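Long-range contact in putative alpha-N-acetylgalactosaminidase (Bacillus halodurans C-125, PDB 3CC1), which probably cleaves terminal alpha-linked N-acetylgalactosamine from glycans and glycoconjugates by hydrolysis of the glycosidic bond: residues M2-M14 / I337-F349. Sequence-based numbering, arbitrary orientation. Where two conformers were deposited one is given.
Sequences MEVNRLSALTPPM and ILSINQKSVLNRF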
loop_
_atom_site.group_PDB
_atom_site.type_symbol
_atom_site.label_atom_id
_atom_site.label_comp_id
_atom_site.label_asym_id
_atom_site.label_seq_id
_atom_site.Cartn_x
_atom_site.Cartn_y
_atom_site.Cartn_z
HETATM N N MSE A 2 7.768 -20.589 8.449
HETATM C CA MSE A 2 7.548 -21.809 9.241
HETATM C C MSE A 2 7.424 -22.978 8.295
HETATM O O MSE A 2 6.454 -23.083 7.534
HETATM C CB MSE A 2 6.275 -21.697 10.094
HETATM C CG MSE A 2 5.793 -23.028 10.764
HETATM SE SE MSE A 2 7.112 -23.870 11.923
HETATM C CE MSE A 2 7.371 -22.439 13.208
ATOM N N GLU A 3 8.415 -23.857 8.329
ATOM C CA GLU A 3 8.514 -24.917 7.305
ATOM C C GLU A 3 8.533 -26.354 7.817
ATOM O O GLU A 3 8.940 -27.266 7.091
ATOM C CB GLU A 3 9.794 -24.700 6.482
ATOM C CG GLU A 3 9.827 -23.433 5.610
ATOM C CD GLU A 3 11.051 -23.389 4.704
ATOM O OE1 GLU A 3 11.837 -24.374 4.669
ATOM O OE2 GLU A 3 11.242 -22.369 4.003
ATOM N N VAL A 4 8.096 -26.554 9.054
ATOM C CA VAL A 4 8.004 -27.878 9.654
ATOM C C VAL A 4 6.567 -28.211 10.028
ATOM O O VAL A 4 5.759 -27.340 10.279
ATOM C CB VAL A 4 8.975 -28.043 10.861
ATOM C CG1 VAL A 4 10.427 -27.894 10.374
ATOM C CG2 VAL A 4 8.629 -27.060 12.052
ATOM N N ASN A 5 6.254 -29.498 10.065
ATOM C CA ASN A 5 4.904 -29.946 10.410
ATOM C C ASN A 5 4.824 -30.342 11.894
ATOM O O ASN A 5 3.752 -30.616 12.420
ATOM C CB ASN A 5 4.498 -31.130 9.547
ATOM C CG ASN A 5 5.290 -32.381 9.882
ATOM O OD1 ASN A 5 6.506 -32.407 9.704
ATOM N ND2 ASN A 5 4.612 -33.410 10.384
ATOM N N ARG A 6 5.981 -30.410 12.542
ATOM C CA ARG A 6 6.054 -30.739 13.959
ATOM C C ARG A 6 6.848 -29.733 14.735
ATOM O O ARG A 6 7.963 -29.332 14.376
ATOM C CB ARG A 6 6.647 -32.128 14.179
ATOM C CG ARG A 6 5.584 -33.192 14.314
ATOM C CD ARG A 6 6.132 -34.594 14.585
ATOM N NE ARG A 6 5.263 -35.581 13.922
ATOM C CZ ARG A 6 4.103 -36.054 14.403
ATOM N NH1 ARG A 6 3.636 -35.701 15.603
ATOM N NH2 ARG A 6 3.408 -36.916 13.665
ATOM N N LEU A 7 6.255 -29.353 15.844
ATOM C CA LEU A 7 6.885 -28.477 16.818
ATOM C C LEU A 7 6.721 -29.145 18.167
ATOM O O LEU A 7 5.626 -29.550 18.554
ATOM C CB LEU A 7 6.262 -27.072 16.796
ATOM C CG LEU A 7 6.462 -26.224 15.539
ATOM C CD1 LEU A 7 5.641 -24.943 15.608
ATOM C CD2 LEU A 7 7.926 -25.939 15.331
ATOM N N SER A 8 7.831 -29.292 18.868
ATOM C CA SER A 8 7.855 -30.070 20.110
ATOM C C SER A 8 7.053 -31.352 19.957
ATOM O O SER A 8 6.292 -31.724 20.815
ATOM C CB SER A 8 7.331 -29.234 21.270
ATOM O OG SER A 8 7.970 -27.947 21.285
ATOM N N ALA A 9 7.241 -32.026 18.834
ATOM C CA ALA A 9 6.663 -33.360 18.648
ATOM C C ALA A 9 5.176 -33.356 18.272
ATOM O O ALA A 9 4.612 -34.408 18.017
ATOM C CB ALA A 9 6.875 -34.209 19.899
ATOM N N LEU A 10 4.546 -32.189 18.203
ATOM C CA LEU A 10 3.117 -32.130 17.846
ATOM C C LEU A 10 2.910 -31.436 16.522
ATOM O O LEU A 10 3.737 -30.648 16.105
ATOM C CB LEU A 10 2.307 -31.423 18.918
ATOM C CG LEU A 10 2.445 -32.083 20.315
ATOM C CD1 LEU A 10 1.771 -31.264 21.381
ATOM C CD2 LEU A 10 1.969 -33.576 20.349
ATOM N N THR A 11 1.791 -31.764 15.889
ATOM C CA THR A 11 1.383 -31.187 14.646
ATOM C C THR A 11 0.321 -30.121 14.912
ATOM O O THR A 11 -0.090 -29.916 16.055
ATOM C CB THR A 11 0.836 -32.275 13.717
ATOM O OG1 THR A 11 -0.344 -32.825 14.304
ATOM C CG2 THR A 11 1.901 -33.373 13.476
ATOM N N PRO A 12 -0.061 -29.372 13.883
ATOM C CA PRO A 12 -1.016 -28.267 14.175
ATOM C C PRO A 12 -2.316 -28.818 14.748
ATOM O O PRO A 12 -2.815 -29.830 14.269
ATOM C CB PRO A 12 -1.245 -27.626 12.815
ATOM C CG PRO A 12 0.020 -27.945 12.013
ATOM C CD PRO A 12 0.581 -29.242 12.560
ATOM N N PRO A 13 -2.848 -28.181 15.803
ATOM C CA PRO A 13 -4.122 -28.641 16.370
ATOM C C PRO A 13 -5.256 -28.654 15.352
ATOM O O PRO A 13 -5.397 -27.742 14.537
ATOM C CB PRO A 13 -4.400 -27.605 17.484
ATOM C CG PRO A 13 -3.049 -27.102 17.876
ATOM C CD PRO A 13 -2.257 -27.075 16.591
HETATM N N MSE A 14 -6.027 -29.725 15.420
HETATM C CA MSE A 14 -7.265 -29.890 14.691
HETATM C C MSE A 14 -8.402 -30.149 15.673
HETATM O O MSE A 14 -8.319 -31.037 16.550
HETATM C CB MSE A 14 -7.153 -31.083 13.721
HETATM C CG MSE A 14 -6.126 -30.891 12.594
HETATM SE SE MSE A 14 -5.939 -32.451 11.514
HETATM C CE MSE A 14 -7.804 -32.725 10.994
ATOM N N ILE A 337 -5.642 -33.334 1.682
ATOM C CA ILE A 337 -5.560 -31.955 2.203
ATOM C C ILE A 337 -5.038 -31.917 3.644
ATOM O O ILE A 337 -4.218 -31.093 4.006
ATOM C CB ILE A 337 -6.969 -31.246 2.125
ATOM C CG1 ILE A 337 -7.397 -31.080 0.654
ATOM C CG2 ILE A 337 -7.012 -29.943 2.899
ATOM C CD1 ILE A 337 -6.422 -30.254 -0.286
ATOM N N LEU A 338 -5.575 -32.786 4.481
ATOM C CA LEU A 338 -5.196 -32.824 5.878
ATOM C C LEU A 338 -3.747 -33.214 6.007
ATOM O O LEU A 338 -3.021 -32.745 6.870
ATOM C CB LEU A 338 -6.069 -33.811 6.648
ATOM C CG LEU A 338 -7.573 -33.476 6.751
ATOM C CD1 LEU A 338 -8.320 -34.607 7.524
ATOM C CD2 LEU A 338 -7.771 -32.062 7.336
ATOM N N SER A 339 -3.313 -34.093 5.122
ATOM C CA SER A 339 -1.931 -34.492 5.146
ATOM C C SER A 339 -0.948 -33.337 4.795
ATOM O O SER A 339 0.174 -33.256 5.321
ATOM C CB SER A 339 -1.765 -35.689 4.236
ATOM O OG SER A 339 -0.396 -35.885 4.044
ATOM N N ILE A 340 -1.385 -32.412 3.955
ATOM C CA ILE A 340 -0.580 -31.201 3.689
ATOM C C ILE A 340 -0.409 -30.424 5.002
ATOM O O ILE A 340 0.715 -30.086 5.400
ATOM C CB ILE A 340 -1.183 -30.309 2.558
ATOM C CG1 ILE A 340 -1.206 -31.100 1.258
ATOM C CG2 ILE A 340 -0.397 -29.020 2.391
ATOM C CD1 ILE A 340 -2.089 -30.567 0.174
ATOM N N ASN A 341 -1.532 -30.160 5.673
ATOM C CA ASN A 341 -1.526 -29.377 6.935
ATOM C C ASN A 341 -0.736 -30.080 8.050
ATOM O O ASN A 341 -0.015 -29.454 8.861
ATOM C CB ASN A 341 -2.959 -29.155 7.405
ATOM C CG ASN A 341 -3.037 -28.379 8.722
ATOM O OD1 ASN A 341 -3.152 -28.967 9.798
ATOM N ND2 ASN A 341 -2.972 -27.064 8.633
ATOM N N GLN A 342 -0.840 -31.404 8.074
ATOM C CA GLN A 342 -0.315 -32.181 9.208
ATOM C C GLN A 342 1.096 -32.775 8.996
ATOM O O GLN A 342 1.790 -33.113 9.976
ATOM C CB GLN A 342 -1.264 -33.340 9.558
ATOM C CG GLN A 342 -2.617 -32.925 10.153
ATOM C CD GLN A 342 -2.465 -32.347 11.548
ATOM O OE1 GLN A 342 -2.195 -33.075 12.483
ATOM N NE2 GLN A 342 -2.591 -31.033 11.671
ATOM N N LYS A 343 1.487 -32.927 7.727
ATOM C CA LYS A 343 2.708 -33.674 7.394
ATOM C C LYS A 343 3.717 -32.988 6.473
ATOM O O LYS A 343 4.873 -33.395 6.414
ATOM C CB LYS A 343 2.326 -35.033 6.790
ATOM C CG LYS A 343 1.580 -35.964 7.751
ATOM C CD LYS A 343 2.498 -36.483 8.868
ATOM C CE LYS A 343 1.746 -37.271 9.967
ATOM N NZ LYS A 343 1.255 -36.400 11.080
ATOM N N SER A 344 3.297 -31.971 5.731
ATOM C CA SER A 344 4.202 -31.373 4.735
ATOM C C SER A 344 5.290 -30.498 5.384
ATOM O O SER A 344 5.169 -30.046 6.519
ATOM C CB SER A 344 3.411 -30.607 3.667
ATOM O OG SER A 344 2.896 -29.407 4.168
ATOM N N VAL A 345 6.366 -30.302 4.630
ATOM C CA VAL A 345 7.494 -29.492 5.051
ATOM C C VAL A 345 7.901 -28.492 3.965
ATOM O O VAL A 345 7.373 -28.522 2.867
ATOM C CB VAL A 345 8.704 -30.394 5.431
ATOM C CG1 VAL A 345 8.350 -31.260 6.635
ATOM C CG2 VAL A 345 9.166 -31.257 4.185
ATOM N N LEU A 346 8.800 -27.587 4.291
ATOM C CA LEU A 346 9.312 -26.612 3.315
ATOM C C LEU A 346 8.215 -25.659 2.814
ATOM O O LEU A 346 8.292 -25.066 1.745
ATOM C CB LEU A 346 9.966 -27.362 2.158
ATOM C CG LEU A 346 11.256 -28.108 2.507
ATOM C CD1 LEU A 346 11.723 -28.890 1.272
ATOM C CD2 LEU A 346 12.356 -27.201 3.079
ATOM N N ASN A 347 7.199 -25.519 3.633
ATOM C CA ASN A 347 6.027 -24.667 3.353
ATOM C C ASN A 347 6.432 -23.241 3.089
ATOM O O ASN A 347 7.105 -22.618 3.900
ATOM C CB ASN A 347 5.044 -24.738 4.510
ATOM C CG ASN A 347 4.690 -26.159 4.843
ATOM O OD1 ASN A 347 5.513 -26.875 5.396
ATOM N ND2 ASN A 347 3.489 -26.601 4.432
ATOM N N ARG A 348 6.061 -22.739 1.921
ATOM C CA ARG A 348 6.649 -21.494 1.428
ATOM C C ARG A 348 5.795 -20.760 0.411
ATOM O O ARG A 348 5.065 -21.346 -0.401
ATOM C CB ARG A 348 8.036 -21.756 0.830
ATOM C CG ARG A 348 8.044 -22.602 -0.446
ATOM C CD ARG A 348 9.448 -23.138 -0.680
ATOM N NE ARG A 348 9.562 -23.999 -1.851
ATOM C CZ ARG A 348 9.203 -25.261 -1.888
ATOM N NH1 ARG A 348 8.646 -25.844 -0.850
ATOM N NH2 ARG A 348 9.378 -25.948 -2.990
ATOM N N PHE A 349 5.890 -19.444 0.512
ATOM C CA PHE A 349 5.268 -18.512 -0.420
ATOM C C PHE A 349 6.092 -18.516 -1.729
ATOM O O PHE A 349 7.295 -18.404 -1.674
ATOM C CB PHE A 349 5.219 -17.130 0.244
ATOM C CG PHE A 349 4.810 -16.004 -0.680
ATOM C CD1 PHE A 349 3.573 -15.965 -1.244
ATOM C CD2 PHE A 349 5.680 -14.991 -0.966
ATOM C CE1 PHE A 349 3.214 -14.937 -2.087
ATOM C CE2 PHE A 349 5.309 -13.966 -1.808
ATOM C CZ PHE A 349 4.069 -13.962 -2.378
HETATM O O HOH W 1 6.885 -34.488 7.959
#
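Gln-342 lays its terminal amide across Thr-11, Pro-12 and the selenium of selenomethionine Met-14, whose SE sits 3.5 Å from Gln-342 CD. Three bonds fix the rotation of that amide. Gln-342 OE1 accepts from Thr-11 OG1 at 2.6 Å, the hydroxyl lying above the carbonyl plane, while Gln-342 NE2 gives one hydrogen to Pro-12 O at 2.9 Å and the other to Asn-341 OD1, both acceptors lying in the amide plane. The bend at chi2 (-69°) turns the Gln-342 side chain back toward the 2-14 segment. Beyond the selenium, Met-14 CE reaches Leu-338 CD2 at 3.7 Å.

Asn-5 meets the end of helix 335-343: Asn-5 ND2 donates to Gln-342 O at 2.9 Å, and a water donates to both Asn-5 OD1 and Lys-343 O. Nearby, Arg-6 NH2 and Lys-343 NZ, two like charges, come within 3.4 Å; Thr-11 CG2 lies over the centre of the guanidinium, whose NH1 donates to Ala-9 O.

Further along, Leu-346 N donates to Glu-3 O at 2.8 Å. Extended beyond CG (chi2 -173°), the Glu-3 side chain brings Glu-3 OE1 to 3.3 Å from Leu-346 CD2, and its OE2 forms a salt bridge with Arg-348 of the second subunit.

The N-terminal segment, which leads into barrel strand 14-17, thus packs against the junction between the TIM barrel, in this family the catalytic domain, and the C-terminal beta-sandwich domain characteristic of the alpha-galactosidase family.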